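Local coordinates for BamaA.19900.a (Balamuthia mandrillaris, PDB 6VZZ), which probably phosphorylates glucose at its 6-position using ATP as a glucokinase of the actin-like ATPase superfamily, here bound to glucose, at residues A[41-46]-A[110-115]; A[48-53]-A[84-89]; A[98-103]-A[383-388]; A[129-134]-A[139-144]. One frame throughout, in Å; residues are numbered along the deposited sequence.

Contact 1: A[41-46]-A[110-115]. With BGC (beta-D-glucopyranose), chain B.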
loop_
_atom_site.group_PDB
_atom_site.type_symbol
_atom_site.label_atom_id
_atom_site.label_comp_id
_atom_site.label_asym_id
_atom_site.label_seq_id
_atom_site.Cartn_x
_atom_site.Cartn_y
_atom_site.Cartn_z
ATOM N N VAL A 41 -25.562 3.414 5.949
ATOM C CA VAL A 41 -25.181 4.752 6.386
ATOM C C VAL A 41 -23.829 5.114 5.790
ATOM O O VAL A 41 -22.892 4.308 5.821
ATOM C CB VAL A 41 -25.126 4.874 7.920
ATOM C CG1 VAL A 41 -24.897 6.332 8.326
ATOM C CG2 VAL A 41 -26.398 4.351 8.526
ATOM N N ASP A 42 -23.734 6.334 5.258
ATOM C CA ASP A 42 -22.497 6.921 4.748
ATOM C C ASP A 42 -22.145 8.080 5.676
ATOM O O ASP A 42 -22.723 9.166 5.571
ATOM C CB ASP A 42 -22.681 7.384 3.304
ATOM C CG ASP A 42 -21.478 8.161 2.769
ATOM O OD1 ASP A 42 -20.388 8.114 3.383
ATOM O OD2 ASP A 42 -21.622 8.820 1.713
ATOM N N ILE A 43 -21.212 7.851 6.595
ATOM C CA ILE A 43 -20.779 8.885 7.530
ATOM C C ILE A 43 -19.545 9.545 6.928
ATOM O O ILE A 43 -18.440 8.999 6.985
ATOM C CB ILE A 43 -20.492 8.320 8.919
ATOM C CG1 ILE A 43 -21.747 7.685 9.512
ATOM C CG2 ILE A 43 -19.977 9.422 9.820
ATOM C CD1 ILE A 43 -21.506 6.994 10.856
ATOM N N GLY A 44 -19.735 10.725 6.329
ATOM C CA GLY A 44 -18.620 11.493 5.818
ATOM C C GLY A 44 -18.086 12.474 6.845
ATOM O O GLY A 44 -18.635 12.655 7.928
ATOM N N GLY A 45 -16.982 13.123 6.488
ATOM C CA GLY A 45 -16.390 14.091 7.394
ATOM C C GLY A 45 -17.217 15.344 7.576
ATOM O O GLY A 45 -17.023 16.058 8.563
ATOM N N THR A 46 -18.129 15.626 6.645
ATOM C CA THR A 46 -19.011 16.785 6.709
ATOM C C THR A 46 -20.484 16.411 6.734
ATOM O O THR A 46 -21.263 17.054 7.446
ATOM C CB THR A 46 -18.740 17.725 5.515
ATOM O OG1 THR A 46 -17.434 18.295 5.639
ATOM C CG2 THR A 46 -19.754 18.854 5.450
ATOM N N GLU A 110 -16.414 -2.547 17.132
ATOM C CA GLU A 110 -17.397 -1.888 17.983
ATOM C C GLU A 110 -17.384 -0.364 17.854
ATOM O O GLU A 110 -18.420 0.272 18.091
ATOM C CB GLU A 110 -17.152 -2.299 19.441
ATOM C CG GLU A 110 -18.094 -1.680 20.469
ATOM C CD GLU A 110 -19.547 -2.090 20.268
ATOM O OE1 GLU A 110 -19.790 -3.244 19.837
ATOM O OE2 GLU A 110 -20.443 -1.254 20.538
ATOM N N VAL A 111 -16.260 0.235 17.458
ATOM C CA VAL A 111 -16.050 1.677 17.555
ATOM C C VAL A 111 -15.563 2.224 16.216
ATOM O O VAL A 111 -14.639 1.670 15.610
ATOM C CB VAL A 111 -15.030 2.030 18.659
ATOM C CG1 VAL A 111 -14.911 3.542 18.817
ATOM C CG2 VAL A 111 -15.395 1.354 19.971
ATOM N N LEU A 112 -16.166 3.328 15.775
ATOM C CA LEU A 112 -15.698 4.108 14.639
ATOM C C LEU A 112 -15.058 5.396 15.146
ATOM O O LEU A 112 -15.569 6.026 16.078
ATOM C CB LEU A 112 -16.854 4.432 13.681
ATOM C CG LEU A 112 -16.649 5.528 12.628
ATOM C CD1 LEU A 112 -15.684 5.104 11.517
ATOM C CD2 LEU A 112 -17.976 5.948 12.044
ATOM N N ASP A 113 -13.934 5.778 14.542
ATOM C CA ASP A 113 -13.197 6.997 14.876
ATOM C C ASP A 113 -13.196 7.847 13.606
ATOM O O ASP A 113 -12.481 7.535 12.648
ATOM C CB ASP A 113 -11.777 6.649 15.347
ATOM C CG ASP A 113 -11.008 7.844 15.910
ATOM O OD1 ASP A 113 -11.024 8.945 15.311
ATOM O OD2 ASP A 113 -10.365 7.675 16.968
ATOM N N VAL A 114 -14.008 8.902 13.572
ATOM C CA VAL A 114 -14.138 9.709 12.361
ATOM C C VAL A 114 -12.974 10.696 12.318
ATOM O O VAL A 114 -12.883 11.613 13.136
ATOM C CB VAL A 114 -15.489 10.424 12.297
ATOM C CG1 VAL A 114 -15.595 11.209 11.007
ATOM C CG2 VAL A 114 -16.619 9.412 12.392
ATOM N N THR A 115 -12.083 10.511 11.345
ATOM C CA THR A 115 -10.783 11.173 11.391
ATOM C C THR A 115 -10.912 12.691 11.459
ATOM O O THR A 115 -10.153 13.353 12.174
ATOM C CB THR A 115 -9.958 10.757 10.175
ATOM O OG1 THR A 115 -9.780 9.338 10.194
ATOM C CG2 THR A 115 -8.594 11.451 10.172
HETATM C C2 BGC B . -9.992 9.169 6.675
HETATM C C3 BGC B . -10.342 7.928 5.869
HETATM C C4 BGC B . -11.484 8.235 4.908
HETATM C C5 BGC B . -11.118 9.444 4.056
HETATM C C6 BGC B . -12.200 9.867 3.091
HETATM C C1 BGC B . -9.689 10.311 5.717
HETATM O O1 BGC B . -9.283 11.443 6.396
HETATM O O2 BGC B . -8.872 8.911 7.512
HETATM O O3 BGC B . -10.682 6.853 6.732
HETATM O O4 BGC B . -11.706 7.128 4.047
HETATM O O5 BGC B . -10.843 10.557 4.918
HETATM O O6 BGC B . -13.459 9.950 3.726
#
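Ile43 meets Leu112 and Val114 without any ring, amide or carboxylate between them: no flat group takes part, so there are no faces or edges, and branched aliphatic chains make the whole junction. The delta methyls CD1 of Ile43 and CD2 of Leu112 come together tip to tip, 3.9 Å apart. The second branch of the isoleucine serves the other partner, its CG2 lying 4.2 Å from CG2 of Val114. This division of labour follows from chi1 of Ile43 (-61°), which sets CG2 anti to the backbone N and sends CG1 to the side of it; a nearly straight chi2 then carries CD1 outward. Leu112 and Val114, two apart on the short strand 111-114, both turn toward Ile43, while Asp113 between them makes a salt bridge to Arg125. Ile43 also touches Leu75 and Phe79 of helix 72-90 and Leu99 of the neighbouring strand. Beyond the strand, OG1 of Thr115 is within hydrogen-bonding distance of O2 of the bound glucose (2.9 Å), and Trp365 of the second subunit packs on the same residue. Gly44, Gly45 and Thr46 form the turn between strands 37-43 and 47-54 that, as in related actin-fold sugar kinases, probably faces the ATP phosphates. The chemistry is thus divided: contact between the two segments is apolar and buried, while the polar link to the sugar sits at the end of the strand that this packing backs.

Contact 2: A[48-53]-A[84-89]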
loop_
_atom_site.group_PDB
_atom_site.type_symbol
_atom_site.label_atom_id
_atom_site.label_comp_id
_atom_site.label_asym_id
_atom_site.label_seq_id
_atom_site.Cartn_x
_atom_site.Cartn_y
_atom_site.Cartn_z
ATOM N N THR A 48 -23.630 13.165 6.604
ATOM C CA THR A 48 -24.036 11.787 6.805
ATOM C C THR A 48 -25.340 11.539 6.063
ATOM O O THR A 48 -26.250 12.373 6.087
ATOM C CB THR A 48 -24.186 11.478 8.298
ATOM O OG1 THR A 48 -22.885 11.274 8.866
ATOM C CG2 THR A 48 -25.036 10.239 8.528
ATOM N N ARG A 49 -25.409 10.401 5.381
ATOM C CA ARG A 49 -26.594 9.987 4.653
ATOM C C ARG A 49 -27.029 8.621 5.157
ATOM O O ARG A 49 -26.199 7.797 5.553
ATOM C CB ARG A 49 -26.325 9.936 3.155
ATOM C CG ARG A 49 -25.999 11.289 2.564
ATOM C CD ARG A 49 -25.515 11.172 1.129
ATOM N NE ARG A 49 -25.645 12.440 0.410
ATOM C CZ ARG A 49 -24.746 13.425 0.449
ATOM N NH1 ARG A 49 -23.642 13.292 1.176
ATOM N NH2 ARG A 49 -24.954 14.541 -0.234
ATOM N N LEU A 50 -28.340 8.391 5.157
ATOM C CA LEU A 50 -28.900 7.129 5.610
ATOM C C LEU A 50 -29.877 6.644 4.559
ATOM O O LEU A 50 -30.608 7.445 3.968
ATOM C CB LEU A 50 -29.594 7.271 6.976
ATOM C CG LEU A 50 -30.030 5.986 7.687
ATOM C CD1 LEU A 50 -29.891 6.125 9.182
ATOM C CD2 LEU A 50 -31.452 5.615 7.331
ATOM N N ALA A 51 -29.888 5.334 4.324
ATOM C CA ALA A 51 -30.742 4.762 3.299
ATOM C C ALA A 51 -31.248 3.401 3.748
ATOM O O ALA A 51 -30.651 2.741 4.603
ATOM C CB ALA A 51 -30.012 4.633 1.958
ATOM N N LEU A 52 -32.360 2.991 3.146
ATOM C CA LEU A 52 -32.954 1.686 3.366
ATOM C C LEU A 52 -33.080 0.953 2.039
ATOM O O LEU A 52 -33.244 1.570 0.981
ATOM C CB LEU A 52 -34.334 1.798 4.007
ATOM C CG LEU A 52 -34.496 2.751 5.181
ATOM C CD1 LEU A 52 -35.963 2.809 5.576
ATOM C CD2 LEU A 52 -33.621 2.341 6.364
ATOM N N ALA A 53 -32.999 -0.371 2.106
ATOM C CA ALA A 53 -33.274 -1.208 0.949
ATOM C C ALA A 53 -33.888 -2.515 1.433
ATOM O O ALA A 53 -33.459 -3.070 2.449
ATOM C CB ALA A 53 -32.012 -1.478 0.122
ATOM N N ASP A 84 -36.805 6.821 15.104
ATOM C CA ASP A 84 -38.191 6.929 15.544
ATOM C C ASP A 84 -39.125 7.267 14.387
ATOM O O ASP A 84 -40.262 6.784 14.352
ATOM C CB ASP A 84 -38.309 7.969 16.657
ATOM C CG ASP A 84 -37.760 7.474 17.969
ATOM O OD1 ASP A 84 -37.270 6.331 18.007
ATOM O OD2 ASP A 84 -37.821 8.214 18.969
ATOM N N SER A 85 -38.660 8.070 13.424
ATOM C CA SER A 85 -39.505 8.453 12.294
ATOM C C SER A 85 -39.820 7.259 11.402
ATOM O O SER A 85 -40.974 7.058 11.005
ATOM C CB SER A 85 -38.834 9.566 11.488
ATOM O OG SER A 85 -38.987 10.825 12.125
ATOM N N ILE A 86 -38.805 6.456 11.074
ATOM C CA ILE A 86 -39.030 5.259 10.270
ATOM C C ILE A 86 -39.861 4.240 11.041
ATOM O O ILE A 86 -40.705 3.541 10.466
ATOM C CB ILE A 86 -37.681 4.676 9.814
ATOM C CG1 ILE A 86 -36.990 5.655 8.862
ATOM C CG2 ILE A 86 -37.852 3.303 9.164
ATOM C CD1 ILE A 86 -35.498 5.441 8.767
ATOM N N ARG A 87 -39.654 4.151 12.353
ATOM C CA ARG A 87 -40.442 3.228 13.159
ATOM C C ARG A 87 -41.928 3.567 13.096
ATOM O O ARG A 87 -42.773 2.671 12.982
ATOM C CB ARG A 87 -39.942 3.244 14.600
ATOM C CG ARG A 87 -40.643 2.252 15.484
ATOM C CD ARG A 87 -39.975 2.162 16.825
ATOM N NE ARG A 87 -40.343 3.277 17.686
ATOM C CZ ARG A 87 -39.849 3.454 18.900
ATOM N NH1 ARG A 87 -38.964 2.588 19.376
ATOM N NH2 ARG A 87 -40.233 4.494 19.635
ATOM N N ASP A 88 -42.266 4.859 13.148
ATOM C CA ASP A 88 -43.666 5.258 13.083
ATOM C C ASP A 88 -44.290 4.986 11.725
ATOM O O ASP A 88 -45.517 4.988 11.618
ATOM C CB ASP A 88 -43.815 6.739 13.415
ATOM C CG ASP A 88 -43.996 6.987 14.885
ATOM O OD1 ASP A 88 -44.594 6.115 15.556
ATOM O OD2 ASP A 88 -43.553 8.056 15.367
ATOM N N LEU A 89 -43.483 4.775 10.687
ATOM C CA LEU A 89 -44.005 4.504 9.355
ATOM C C LEU A 89 -43.925 3.040 8.959
ATOM O O LEU A 89 -44.731 2.593 8.143
ATOM C CB LEU A 89 -43.261 5.340 8.305
ATOM C CG LEU A 89 -43.453 6.855 8.358
ATOM C CD1 LEU A 89 -42.438 7.549 7.458
ATOM C CD2 LEU A 89 -44.865 7.236 7.952
#
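In the five-stranded sheet of the actin-like domain, strand 47-54 lies one place in from the edge, and helix 72-90 packs against one of its faces; this contact joins the two through Leu50, Leu52 and Ile86. Leu52 and Ile86 reach toward each other tip to tip. CD1 of Leu52 lies 4.1 Å from CG2 of Ile86 and 4.2 Å from its CD1, and so touches both branches of the isoleucine. The beta-branched side chain can offer both because chi1 of Ile86 (-66°) places CG2 anti to the backbone N and CG1 beside it. Leu50, two residues earlier on the strand, adds its CD2 at 4.3 Å from CD1 of Ile86. The alpha carbons of Leu52 and Ile86 stand 9.9 Å apart, a distance the two side chains span. Leu22 and Trp25 of helix 16-25 also lie on Leu52, and Phe134 rests on Ile86. On the helix, Arg87 and Asp84 form a long ion pair, OD1 of Asp84 sitting 3.8 Å above one face of the guanidinium, offset toward its rim, where no N-H points at it. The charges of Asp84 and Arg87 lie on the exposed side of the helix and take no part in the junction, where only hydrocarbon groups meet: the two segments are held by van der Waals contact and burial, forces that depend on shape and impose little directional demand.

Contact 3: A[98-103]-A[383-388]. With BGC (beta-D-glucopyranose), chain B.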
loop_
_atom_site.group_PDB
_atom_site.type_symbol
_atom_site.label_atom_id
_atom_site.label_comp_id
_atom_site.label_asym_id
_atom_site.label_seq_id
_atom_site.Cartn_x
_atom_site.Cartn_y
_atom_site.Cartn_z
ATOM N N CYS A 98 -25.350 -1.511 8.183
ATOM C CA CYS A 98 -23.925 -1.285 7.997
ATOM C C CYS A 98 -23.676 0.210 7.886
ATOM O O CYS A 98 -24.359 0.898 7.121
ATOM C CB CYS A 98 -23.396 -1.990 6.753
ATOM S SG CYS A 98 -21.680 -1.559 6.397
ATOM N N LEU A 99 -22.710 0.705 8.657
ATOM C CA LEU A 99 -22.310 2.107 8.633
ATOM C C LEU A 99 -20.916 2.211 8.030
ATOM O O LEU A 99 -19.955 1.667 8.587
ATOM C CB LEU A 99 -22.330 2.707 10.034
ATOM C CG LEU A 99 -23.664 2.597 10.766
ATOM C CD1 LEU A 99 -23.615 1.456 11.744
ATOM C CD2 LEU A 99 -23.999 3.900 11.466
ATOM N N ALA A 100 -20.812 2.890 6.890
ATOM C CA ALA A 100 -19.533 3.143 6.236
ATOM C C ALA A 100 -19.092 4.547 6.627
ATOM O O ALA A 100 -19.687 5.537 6.183
ATOM C CB ALA A 100 -19.645 2.992 4.720
ATOM N N GLY A 101 -18.060 4.629 7.467
ATOM C CA GLY A 101 -17.645 5.903 8.020
ATOM C C GLY A 101 -16.253 6.335 7.615
ATOM O O GLY A 101 -15.400 5.505 7.297
ATOM N N ALA A 102 -16.006 7.644 7.646
ATOM C CA ALA A 102 -14.754 8.217 7.154
ATOM C C ALA A 102 -13.701 8.189 8.263
ATOM O O ALA A 102 -13.255 9.214 8.782
ATOM C CB ALA A 102 -14.991 9.629 6.639
ATOM N N GLY A 103 -13.307 6.979 8.626
ATOM C CA GLY A 103 -12.247 6.828 9.595
ATOM C C GLY A 103 -11.933 5.373 9.841
ATOM O O GLY A 103 -12.271 4.504 9.036
ATOM N N HIS A 383 -24.453 1.921 -1.504
ATOM C CA HIS A 383 -24.584 0.614 -2.139
ATOM C C HIS A 383 -23.710 -0.413 -1.434
ATOM O O HIS A 383 -24.161 -1.524 -1.130
ATOM C CB HIS A 383 -24.222 0.691 -3.625
ATOM C CG HIS A 383 -25.313 1.236 -4.492
ATOM N ND1 HIS A 383 -25.328 2.539 -4.941
ATOM C CD2 HIS A 383 -26.421 0.651 -5.005
ATOM C CE1 HIS A 383 -26.398 2.735 -5.691
ATOM N NE2 HIS A 383 -27.079 1.606 -5.742
ATOM N N GLY A 384 -22.452 -0.050 -1.160
ATOM C CA GLY A 384 -21.549 -0.967 -0.486
ATOM C C GLY A 384 -22.029 -1.327 0.905
ATOM O O GLY A 384 -22.080 -2.504 1.276
ATOM N N ALA A 385 -22.414 -0.315 1.686
ATOM C CA ALA A 385 -22.918 -0.582 3.029
ATOM C C ALA A 385 -24.136 -1.491 2.986
ATOM O O ALA A 385 -24.287 -2.375 3.838
ATOM C CB ALA A 385 -23.250 0.725 3.745
ATOM N N LEU A 386 -25.013 -1.295 1.997
ATOM C CA LEU A 386 -26.206 -2.131 1.912
ATOM C C LEU A 386 -25.869 -3.545 1.457
ATOM O O LEU A 386 -26.569 -4.492 1.817
ATOM C CB LEU A 386 -27.237 -1.492 0.986
ATOM C CG LEU A 386 -28.011 -0.329 1.601
ATOM C CD1 LEU A 386 -28.817 0.409 0.552
ATOM C CD2 LEU A 386 -28.928 -0.824 2.708
ATOM N N TYR A 387 -24.798 -3.711 0.686
ATOM C CA TYR A 387 -24.340 -5.054 0.361
ATOM C C TYR A 387 -23.855 -5.786 1.612
ATOM O O TYR A 387 -24.223 -6.944 1.846
ATOM C CB TYR A 387 -23.245 -4.973 -0.699
ATOM C CG TYR A 387 -22.518 -6.268 -0.941
ATOM C CD1 TYR A 387 -23.092 -7.277 -1.706
ATOM C CD2 TYR A 387 -21.248 -6.481 -0.415
ATOM C CE1 TYR A 387 -22.424 -8.469 -1.930
ATOM C CE2 TYR A 387 -20.571 -7.665 -0.632
ATOM C CZ TYR A 387 -21.163 -8.655 -1.389
ATOM O OH TYR A 387 -20.492 -9.832 -1.601
ATOM N N VAL A 388 -23.058 -5.114 2.446
ATOM C CA VAL A 388 -22.570 -5.724 3.680
ATOM C C VAL A 388 -23.712 -5.993 4.659
ATOM O O VAL A 388 -23.746 -7.038 5.320
ATOM C CB VAL A 388 -21.497 -4.831 4.321
ATOM C CG1 VAL A 388 -21.078 -5.422 5.659
ATOM C CG2 VAL A 388 -20.309 -4.654 3.377
HETATM C C2 BGC B . -9.992 9.169 6.675
HETATM C C3 BGC B . -10.342 7.928 5.869
HETATM C C4 BGC B . -11.484 8.235 4.908
HETATM C C5 BGC B . -11.118 9.444 4.056
HETATM C C6 BGC B . -12.200 9.867 3.091
HETATM C C1 BGC B . -9.689 10.311 5.717
HETATM O O1 BGC B . -9.283 11.443 6.396
HETATM O O2 BGC B . -8.872 8.911 7.512
HETATM O O3 BGC B . -10.682 6.853 6.732
HETATM O O4 BGC B . -11.706 7.128 4.047
HETATM O O5 BGC B . -10.843 10.557 4.918
HETATM O O6 BGC B . -13.459 9.950 3.726
#
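Strand 98-101 and helix 383-388 come unusually close, their axes approaching to 7.3 Å, because the residues between them are small: Cys98 and Ala100 from the strand, Ala385 from the helix. At Cys98 and Ala385, whose alpha carbons are 5.1 Å apart, the cysteine side chain lies against the helix backbone itself. With SG anti to the backbone N (chi1 173°), the sulfur is laid alongside Ala385, 3.8 Å from its CB, and reaches on to CB of Val388, 3.9 Å away, about one helical turn later. The methyl of Ala385 in turn settles over the strand backbone, its CB 3.6 Å from O of Cys98. Further along, CB of Ala100 faces CB of Ala385 at 4.4 Å, a looser methyl-to-methyl touch. The N-to-C directions make 144°, closer to antiparallel than to perpendicular. Ile144 flanks Cys98 and Ala100 from the next strand, and Tyr152 of helix 146-159 touches Val388. Leu99 points to the other face of the sheet. Past the strand, Ala102 centres an inverse gamma turn at the glucose: its CB is 3.3 Å from O6, and N of Gly103 lies 3.2 Å from O3. This is a helix closing one face of a mixed sheet with strand order 3-2-1-4-5, an arrangement characteristic of the actin-like ATPase fold, in which the sugar pocket opens beyond the strand ends.

Contact 4: A[129-134]-A[139-144]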
loop_
_atom_site.group_PDB
_atom_site.type_symbol
_atom_site.label_atom_id
_atom_site.label_comp_id
_atom_site.label_asym_id
_atom_site.label_seq_id
_atom_site.Cartn_x
_atom_site.Cartn_y
_atom_site.Cartn_z
ATOM N N SER A 129 -23.084 0.268 20.256
ATOM C CA SER A 129 -24.037 0.200 21.356
ATOM C C SER A 129 -24.752 1.517 21.629
ATOM O O SER A 129 -25.686 1.531 22.435
ATOM C CB SER A 129 -23.319 -0.251 22.626
ATOM O OG SER A 129 -22.492 0.783 23.129
ATOM N N GLU A 130 -24.330 2.620 21.012
ATOM C CA GLU A 130 -25.001 3.903 21.168
ATOM C C GLU A 130 -26.103 4.123 20.148
ATOM O O GLU A 130 -26.842 5.109 20.258
ATOM C CB GLU A 130 -23.996 5.053 21.046
ATOM C CG GLU A 130 -22.935 5.110 22.121
ATOM C CD GLU A 130 -21.979 6.275 21.904
ATOM O OE1 GLU A 130 -22.000 7.223 22.724
ATOM O OE2 GLU A 130 -21.219 6.250 20.899
ATOM N N LEU A 131 -26.209 3.265 19.171
ATOM C CA LEU A 131 -27.118 3.325 18.043
ATOM C C LEU A 131 -28.481 2.771 18.431
ATOM O O LEU A 131 -28.570 1.810 19.202
ATOM C CB LEU A 131 -26.557 2.525 16.876
ATOM C CG LEU A 131 -25.201 3.006 16.366
ATOM C CD1 LEU A 131 -24.651 2.046 15.321
ATOM C CD2 LEU A 131 -25.323 4.404 15.797
ATOM N N PRO A 132 -29.555 3.353 17.898
ATOM C CA PRO A 132 -30.901 2.845 18.213
ATOM C C PRO A 132 -31.120 1.444 17.645
ATOM O O PRO A 132 -30.871 1.182 16.467
ATOM C CB PRO A 132 -31.834 3.877 17.567
ATOM C CG PRO A 132 -31.014 4.522 16.491
ATOM C CD PRO A 132 -29.577 4.477 16.944
ATOM N N SER A 133 -31.596 0.541 18.507
ATOM C CA SER A 133 -31.843 -0.847 18.120
ATOM C C SER A 133 -32.748 -0.978 16.898
ATOM O O SER A 133 -32.565 -1.904 16.099
ATOM C CB SER A 133 -32.462 -1.599 19.291
ATOM O OG SER A 133 -31.487 -1.856 20.279
ATOM N N PHE A 134 -33.736 -0.093 16.741
ATOM C CA PHE A 134 -34.685 -0.249 15.644
ATOM C C PHE A 134 -33.977 -0.300 14.292
ATOM O O PHE A 134 -34.260 -1.175 13.467
ATOM C CB PHE A 134 -35.720 0.872 15.666
ATOM C CG PHE A 134 -36.754 0.745 14.589
ATOM C CD1 PHE A 134 -37.893 -0.008 14.794
ATOM C CD2 PHE A 134 -36.573 1.355 13.358
ATOM C CE1 PHE A 134 -38.834 -0.144 13.803
ATOM C CE2 PHE A 134 -37.509 1.218 12.366
ATOM C CZ PHE A 134 -38.644 0.467 12.589
ATOM N N THR A 139 -26.864 -7.471 17.116
ATOM C CA THR A 139 -26.008 -8.538 16.624
ATOM C C THR A 139 -25.815 -8.503 15.112
ATOM O O THR A 139 -25.062 -9.323 14.581
ATOM C CB THR A 139 -26.577 -9.892 17.058
ATOM O OG1 THR A 139 -27.973 -9.943 16.747
ATOM C CG2 THR A 139 -26.404 -10.080 18.566
ATOM N N LYS A 140 -26.453 -7.573 14.405
ATOM C CA LYS A 140 -26.432 -7.555 12.945
ATOM C C LYS A 140 -26.111 -6.158 12.411
ATOM O O LYS A 140 -26.670 -5.717 11.402
ATOM C CB LYS A 140 -27.760 -8.072 12.387
ATOM C CG LYS A 140 -28.081 -9.511 12.801
ATOM C CD LYS A 140 -29.390 -10.028 12.203
ATOM C CE LYS A 140 -30.620 -9.652 13.044
ATOM N NZ LYS A 140 -31.911 -10.005 12.362
ATOM N N THR A 141 -25.188 -5.454 13.072
ATOM C CA THR A 141 -24.750 -4.116 12.687
ATOM C C THR A 141 -23.232 -4.097 12.550
ATOM O O THR A 141 -22.521 -4.532 13.461
ATOM C CB THR A 141 -25.189 -3.074 13.722
ATOM O OG1 THR A 141 -26.616 -2.969 13.725
ATOM C CG2 THR A 141 -24.585 -1.711 13.415
ATOM N N HIS A 142 -22.730 -3.576 11.429
ATOM C CA HIS A 142 -21.298 -3.619 11.151
ATOM C C HIS A 142 -20.782 -2.257 10.734
ATOM O O HIS A 142 -21.478 -1.496 10.058
ATOM C CB HIS A 142 -20.977 -4.654 10.067
ATOM C CG HIS A 142 -21.458 -6.021 10.417
ATOM N ND1 HIS A 142 -20.896 -6.761 11.436
ATOM C CD2 HIS A 142 -22.492 -6.754 9.940
ATOM C CE1 HIS A 142 -21.548 -7.905 11.556
ATOM N NE2 HIS A 142 -22.520 -7.925 10.660
ATOM N N PHE A 143 -19.560 -1.958 11.152
ATOM C CA PHE A 143 -18.830 -0.780 10.707
ATOM C C PHE A 143 -17.872 -1.182 9.601
ATOM O O PHE A 143 -17.148 -2.177 9.731
ATOM C CB PHE A 143 -18.034 -0.160 11.853
ATOM C CG PHE A 143 -18.833 0.744 12.747
ATOM C CD1 PHE A 143 -19.667 1.709 12.215
ATOM C CD2 PHE A 143 -18.723 0.638 14.128
ATOM C CE1 PHE A 143 -20.380 2.555 13.040
ATOM C CE2 PHE A 143 -19.433 1.471 14.961
ATOM C CZ PHE A 143 -20.266 2.434 14.419
ATOM N N ILE A 144 -17.866 -0.414 8.515
ATOM C CA ILE A 144 -16.801 -0.485 7.529
ATOM C C ILE A 144 -16.321 0.937 7.269
ATOM O O ILE A 144 -16.984 1.916 7.618
ATOM C CB ILE A 144 -17.241 -1.168 6.220
ATOM C CG1 ILE A 144 -18.347 -0.354 5.537
ATOM C CG2 ILE A 144 -17.643 -2.625 6.495
ATOM C CD1 ILE A 144 -18.845 -0.966 4.247
#
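CD1 of Leu131 alone makes the contact, touching both Thr141 and Phe143, two residues apart on strand 141-144. It lies 4.2 Å from CG2 of Thr141 and 4.5 Å from CZ of Phe143, whose ring it approaches obliquely. A nearly straight chi2 (173°) carries this methyl away from its own backbone, while the end of the Phe143 side chain swings nearer to receive it. On Thr141 the two branches have different work: CG2 meets the leucine, and OG1 is hydrogen-bonded to O of Pro137, in the short link between the two segments. Strand 141-145 is an outermost strand of the five-stranded sheet, and segment 129-134 belongs to the connection that leads into it from the small antiparallel sheet of strands 103-105, 111-114 and 125-127. Through Leu131 this connection packs back against the strand it precedes. Around the trio, Phe79 of helix 72-90 and Phe136 press on Leu131, and Leu99 of the adjoining strand touches both Thr141 and Phe143. Farther out, Glu130 fixes the chain just before the leucine, with OE1 in a salt bridge to Arg73 and OE2 accepting from N of Lys127.

All four contacts gather on the five-stranded mixed sheet of the actin-like domain. Strands 47-54, 37-43, 96-101 and 141-145, consecutive across it, carry contacts 2, 1, 3 and 4. Contacts 1 and 3 are closest, with centres 10 Å apart, and both touch the glucose; contacts 1 and 2 lie 18 Å apart. Helix 72-90 covers one face, in contact 2, and the C-terminal helix 380-389 covers the other in contact 3. Along the chain, contact 2 falls between the segments of contact 1, and contact 4 between those of contact 3. The C-terminal helix thus returns to a sheet begun near the N-terminus, in which strands 96-101 and 141-145 lead into the sugar pocket.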